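Local coordinates for NreA protein (Staphylococcus carnosus subsp. carnosus TM300, PDB 4IUH) that acts as a cytosolic, GAF-domain nitrate receptor in the staphylococcal nitrate regulation system, captured here with iodide bound, at residues Tyr25-Leu29 against Arg155-Phe159; Arg89-Glu93 against Leu143-Thr149. All coordinates share one frame; numbering follows the deposited sequence.

Interaction 1 of 2, residues Tyr25-Leu29 against Arg155-Phe159; sequences YQDAL and RLGSF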
loop_
_atom_site.group_PDB
_atom_site.type_symbol
_atom_site.label_atom_id
_atom_site.label_comp_id
_atom_site.label_asym_id
_atom_site.label_seq_id
_atom_site.Cartn_x
_atom_site.Cartn_y
_atom_site.Cartn_z
ATOM N N TYR A 25 7.901 -2.660 12.548
ATOM C CA TYR A 25 7.158 -2.044 11.450
ATOM C C TYR A 25 5.687 -1.804 11.771
ATOM O O TYR A 25 5.086 -0.852 11.270
ATOM C CB TYR A 25 7.316 -2.843 10.150
ATOM C CG TYR A 25 8.639 -2.581 9.474
ATOM C CD1 TYR A 25 8.840 -1.427 8.730
ATOM C CD2 TYR A 25 9.697 -3.472 9.602
ATOM C CE1 TYR A 25 10.051 -1.170 8.117
ATOM C CE2 TYR A 25 10.916 -3.225 8.995
ATOM C CZ TYR A 25 11.087 -2.072 8.252
ATOM O OH TYR A 25 12.300 -1.820 7.648
ATOM N N GLN A 26 5.118 -2.660 12.613
ATOM C CA GLN A 26 3.728 -2.514 13.024
ATOM C C GLN A 26 3.497 -1.177 13.732
ATOM O O GLN A 26 2.533 -0.468 13.438
ATOM C CB GLN A 26 3.309 -3.673 13.928
ATOM C CG GLN A 26 1.841 -3.660 14.294
ATOM C CD GLN A 26 0.951 -3.748 13.072
ATOM O OE1 GLN A 26 1.008 -4.722 12.320
ATOM N NE2 GLN A 26 0.133 -2.720 12.857
ATOM N N ASP A 27 4.393 -0.834 14.652
ATOM C CA ASP A 27 4.288 0.419 15.385
ATOM C C ASP A 27 4.439 1.621 14.453
ATOM O O ASP A 27 3.714 2.608 14.576
ATOM C CB ASP A 27 5.340 0.490 16.500
ATOM C CG ASP A 27 5.255 -0.679 17.475
ATOM O OD1 ASP A 27 4.554 -0.549 18.500
ATOM O OD2 ASP A 27 5.903 -1.719 17.226
ATOM N N ALA A 28 5.387 1.538 13.528
ATOM C CA ALA A 28 5.616 2.628 12.585
ATOM C C ALA A 28 4.405 2.828 11.677
ATOM O O ALA A 28 4.039 3.958 11.360
ATOM C CB ALA A 28 6.873 2.376 11.763
ATOM N N LEU A 29 3.787 1.720 11.281
ATOM C CA LEU A 29 2.601 1.741 10.436
ATOM C C LEU A 29 1.425 2.366 11.177
ATOM O O LEU A 29 0.702 3.195 10.624
ATOM C CB LEU A 29 2.246 0.318 10.010
ATOM C CG LEU A 29 1.194 0.156 8.921
ATOM C CD1 LEU A 29 1.647 0.863 7.658
ATOM C CD2 LEU A 29 0.923 -1.313 8.650
ATOM N N ARG A 155 10.655 7.618 8.445
ATOM C CA ARG A 155 9.388 7.409 9.129
ATOM C C ARG A 155 8.961 5.947 9.063
ATOM O O ARG A 155 7.994 5.535 9.707
ATOM C CB ARG A 155 8.302 8.314 8.544
ATOM C CG ARG A 155 7.235 8.700 9.552
ATOM C CD ARG A 155 6.292 9.733 8.999
ATOM N NE ARG A 155 5.072 9.804 9.794
ATOM C CZ ARG A 155 4.036 10.582 9.500
ATOM N NH1 ARG A 155 4.073 11.367 8.432
ATOM N NH2 ARG A 155 2.962 10.579 10.275
ATOM N N LEU A 156 9.702 5.163 8.289
ATOM C CA LEU A 156 9.412 3.747 8.135
ATOM C C LEU A 156 10.717 2.979 7.953
ATOM O O LEU A 156 10.917 2.299 6.946
ATOM C CB LEU A 156 8.482 3.526 6.933
ATOM C CG LEU A 156 7.731 2.198 6.898
ATOM C CD1 LEU A 156 6.766 2.107 8.066
ATOM C CD2 LEU A 156 7.003 2.026 5.581
ATOM N N GLY A 157 11.610 3.106 8.929
ATOM C CA GLY A 157 12.870 2.393 8.911
ATOM C C GLY A 157 13.831 2.856 7.832
ATOM O O GLY A 157 14.080 4.050 7.674
ATOM N N SER A 158 14.368 1.898 7.084
ATOM C CA SER A 158 15.358 2.184 6.054
ATOM C C SER A 158 14.718 2.456 4.695
ATOM O O SER A 158 15.414 2.704 3.712
ATOM C CB SER A 158 16.344 1.017 5.934
ATOM O OG SER A 158 15.717 -0.131 5.378
ATOM N N PHE A 159 13.393 2.408 4.636
ATOM C CA PHE A 159 12.702 2.611 3.368
ATOM C C PHE A 159 12.627 4.087 3.001
ATOM O O PHE A 159 12.547 4.954 3.868
ATOM C CB PHE A 159 11.301 2.001 3.405
ATOM C CG PHE A 159 11.295 0.509 3.565
ATOM C CD1 PHE A 159 12.093 -0.289 2.763
ATOM C CD2 PHE A 159 10.504 -0.095 4.528
ATOM C CE1 PHE A 159 12.096 -1.665 2.911
ATOM C CE2 PHE A 159 10.500 -1.470 4.686
ATOM C CZ PHE A 159 11.298 -2.259 3.877
#

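Interaction 2 of 2, residues Arg89-Glu93 against Leu143-Thr149; sequences RKIVE and LPEGSTT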
loop_
_atom_site.group_PDB
_atom_site.type_symbol
_atom_site.label_atom_id
_atom_site.label_comp_id
_atom_site.label_asym_id
_atom_site.label_seq_id
_atom_site.Cartn_x
_atom_site.Cartn_y
_atom_site.Cartn_z
ATOM N N ARG A 89 4.239 6.418 -7.277
ATOM C CA ARG A 89 3.049 6.249 -6.447
ATOM C C ARG A 89 1.776 6.223 -7.279
ATOM O O ARG A 89 1.759 6.738 -8.391
ATOM C CB ARG A 89 2.975 7.320 -5.348
ATOM C CG ARG A 89 2.783 8.746 -5.839
ATOM C CD ARG A 89 3.002 9.722 -4.690
ATOM N NE ARG A 89 4.325 9.540 -4.097
ATOM C CZ ARG A 89 4.701 10.021 -2.915
ATOM N NH1 ARG A 89 3.859 10.731 -2.174
ATOM N NH2 ARG A 89 5.929 9.786 -2.476
ATOM N N LYS A 90 0.728 5.598 -6.748
ATOM C CA LYS A 90 -0.588 5.638 -7.382
ATOM C C LYS A 90 -1.607 6.266 -6.445
ATOM O O LYS A 90 -1.733 5.865 -5.288
ATOM C CB LYS A 90 -1.065 4.244 -7.798
ATOM C CG LYS A 90 -2.419 4.279 -8.525
ATOM C CD LYS A 90 -2.926 2.884 -8.896
ATOM C CE LYS A 90 -4.184 2.954 -9.769
ATOM N NZ LYS A 90 -3.964 3.769 -11.005
ATOM N N ILE A 91 -2.333 7.255 -6.948
ATOM C CA ILE A 91 -3.297 7.982 -6.133
ATOM C C ILE A 91 -4.709 7.809 -6.674
ATOM O O ILE A 91 -4.982 8.088 -7.845
ATOM C CB ILE A 91 -2.948 9.477 -6.056
ATOM C CG1 ILE A 91 -1.591 9.659 -5.374
ATOM C CG2 ILE A 91 -4.020 10.238 -5.302
ATOM C CD1 ILE A 91 -0.833 10.865 -5.840
ATOM N N VAL A 92 -5.605 7.331 -5.818
ATOM C CA VAL A 92 -6.992 7.152 -6.209
ATOM C C VAL A 92 -7.919 7.885 -5.254
ATOM O O VAL A 92 -8.204 7.393 -4.163
ATOM C CB VAL A 92 -7.383 5.674 -6.237
ATOM C CG1 VAL A 92 -8.798 5.529 -6.799
ATOM C CG2 VAL A 92 -6.384 4.883 -7.060
ATOM N N GLU A 93 -8.393 9.054 -5.677
ATOM C CA GLU A 93 -9.279 9.870 -4.851
ATOM C C GLU A 93 -10.634 9.198 -4.660
ATOM O O GLU A 93 -11.233 9.306 -3.597
ATOM C CB GLU A 93 -9.477 11.258 -5.475
ATOM C CG GLU A 93 -8.191 11.984 -5.848
ATOM C CD GLU A 93 -7.552 12.712 -4.677
ATOM O OE1 GLU A 93 -8.099 12.656 -3.550
ATOM O OE2 GLU A 93 -6.494 13.352 -4.886
ATOM N N LEU A 143 -9.123 11.623 0.669
ATOM C CA LEU A 143 -7.715 11.596 1.018
ATOM C C LEU A 143 -7.365 12.923 1.676
ATOM O O LEU A 143 -7.777 13.977 1.194
ATOM C CB LEU A 143 -6.858 11.410 -0.230
ATOM C CG LEU A 143 -6.975 10.085 -0.971
ATOM C CD1 LEU A 143 -6.152 10.128 -2.255
ATOM C CD2 LEU A 143 -6.525 8.925 -0.079
ATOM N N PRO A 144 -6.609 12.877 2.780
ATOM C CA PRO A 144 -6.179 14.108 3.451
ATOM C C PRO A 144 -5.354 14.965 2.506
ATOM O O PRO A 144 -4.646 14.426 1.656
ATOM C CB PRO A 144 -5.316 13.606 4.615
ATOM C CG PRO A 144 -4.971 12.209 4.285
ATOM C CD PRO A 144 -6.099 11.671 3.447
ATOM N N GLU A 145 -5.464 16.280 2.640
ATOM C CA GLU A 145 -4.771 17.187 1.741
ATOM C C GLU A 145 -3.259 17.018 1.821
ATOM O O GLU A 145 -2.686 16.957 2.911
ATOM C CB GLU A 145 -5.152 18.634 2.046
ATOM C CG GLU A 145 -4.443 19.648 1.173
ATOM C CD GLU A 145 -5.081 21.014 1.247
ATOM O OE1 GLU A 145 -6.328 21.085 1.218
ATOM O OE2 GLU A 145 -4.337 22.015 1.339
ATOM N N GLY A 146 -2.620 16.935 0.660
ATOM C CA GLY A 146 -1.176 16.841 0.593
ATOM C C GLY A 146 -0.668 15.420 0.711
ATOM O O GLY A 146 0.522 15.166 0.527
ATOM N N SER A 147 -1.572 14.486 1.001
ATOM C CA SER A 147 -1.196 13.080 1.156
ATOM C C SER A 147 -0.722 12.462 -0.160
ATOM O O SER A 147 -0.341 11.292 -0.208
ATOM C CB SER A 147 -2.344 12.259 1.762
ATOM O OG SER A 147 -3.432 12.134 0.864
ATOM N N THR A 148 -0.742 13.256 -1.223
ATOM C CA THR A 148 -0.219 12.829 -2.508
ATOM C C THR A 148 1.284 13.094 -2.585
ATOM O O THR A 148 2.017 12.381 -3.258
ATOM C CB THR A 148 -0.930 13.564 -3.656
ATOM O OG1 THR A 148 -0.522 14.938 -3.682
ATOM C CG2 THR A 148 -2.444 13.481 -3.478
ATOM N N THR A 149 1.728 14.129 -1.880
ATOM C CA THR A 149 3.128 14.526 -1.847
ATOM C C THR A 149 3.786 13.948 -0.575
ATOM O O THR A 149 4.917 14.296 -0.205
ATOM C CB THR A 149 3.228 16.073 -1.909
ATOM O OG1 THR A 149 4.407 16.471 -2.622
ATOM C CG2 THR A 149 3.188 16.707 -0.511
HETATM O O HOH W 1 -10.092 11.645 -1.872
#

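Interaction 1 of 2, residues Tyr25-Leu29 against Arg155-Phe159
Tyr25 lays the far end of its ring against Phe159, and this pair carries the dense part of the contact. CE1 of Tyr25 comes within 3.5 Å of CE2 of Phe159, and OH of Tyr25 is just as near that same carbon. The rings meet obliquely, planes at 36° and centroids 5.5 Å apart. With CG of Tyr25 beside its backbone N (chi1 -78°), the ring points out from the start of helix 25-36, toward the loop. Its edge faces the backbone there, Leu156 O sitting close to the ring plane at 3.8 Å from CE1 of Tyr25. CD1 of Leu156 meets CB of Ala28 at 3.7 Å and CD1 of the Tyr25 ring at 4.2 Å. Leu156 also packs on Ile43, and Phe159 on Leu45, of strand 40-47.

Toward solvent the fit slackens. Gly157 and Ser158, the exposed corners of a type II' turn from Leu156 to Phe159, come no nearer than 4.3 Å, the gap from Tyr25 OH to Ser158 N. Gly157, at positive phi, occupies the turn position where that sign is required. Arg155 reaches along the helix to salt bridges with Glu36 and Glu31. Between the segments themselves the contact is apolar and aromatic packing, so within them shape probably matters more than polar pairing, while the Arg155 salt bridges add a polar hold farther along the helix.

Interaction 2 of 2, residues Arg89-Glu93 against Leu143-Thr149
Ile91 pushes its CD1 methyl against Thr148, meeting CB at 3.5 Å, a tight carbon pair, while its CG2 branch turns to CD1 of Leu143 at 3.7 Å. Ile91 is thus set between Leu143 and Thr148. Leu143 also lies under the carboxylate of Glu93, whose OE1 stands 3.4 Å from CD1 of Leu143; a bend in the Glu93 chain (chi2 -83°) folds the acid back over it. One water bridges the segments at this end, donating hydrogen bonds to Glu93 O and Glu93 OE1 and accepting one from Leu143 N.

Strand 90-92 is an outermost strand of the antiparallel GAF sheet, paired with strand 115-125 by backbone hydrogen bonds, Lys90 with Ala120 and Val92 with Met118. The loop that follows strand 128-138 comes back alongside it, and Leu143 reaches Val119 and Phe38 as well. Two overlapping turns, type II over Pro144-Ser147 and type I over Gly146-Thr149, shape the loop; Pro144 O accepts from both the N and OG of Ser147, the hydroxyl at 2.7 Å and in the carbonyl plane.

At the other end Arg89 NH1 donates to Thr148 O at 2.7 Å. The bond is bent, 136° at the hydrogen, with the donor above the carbonyl plane. NH1 also bonds Phe150 O, and a salt bridge from NE to Glu162 further fixes the guanidinium.

From the N terminus the chain enters helix 25-36, whose first turn waits for residues 155-159 near the C-terminal end; interaction 1 therefore closes a loop of 125 intervening residues that contains all five sheet strands. Within it, strand 90-92 meets the loop 143-149, so interaction 2 closes a smaller loop of 49 residues lying wholly inside the first. The two closures nest and do not cross. Their centres are 19 Å apart, and their nearest atoms about 9 Å, without touching. Both draw on the chain following strand 128-138: its earlier part meets an outermost strand, and its later part returns to the starting helix.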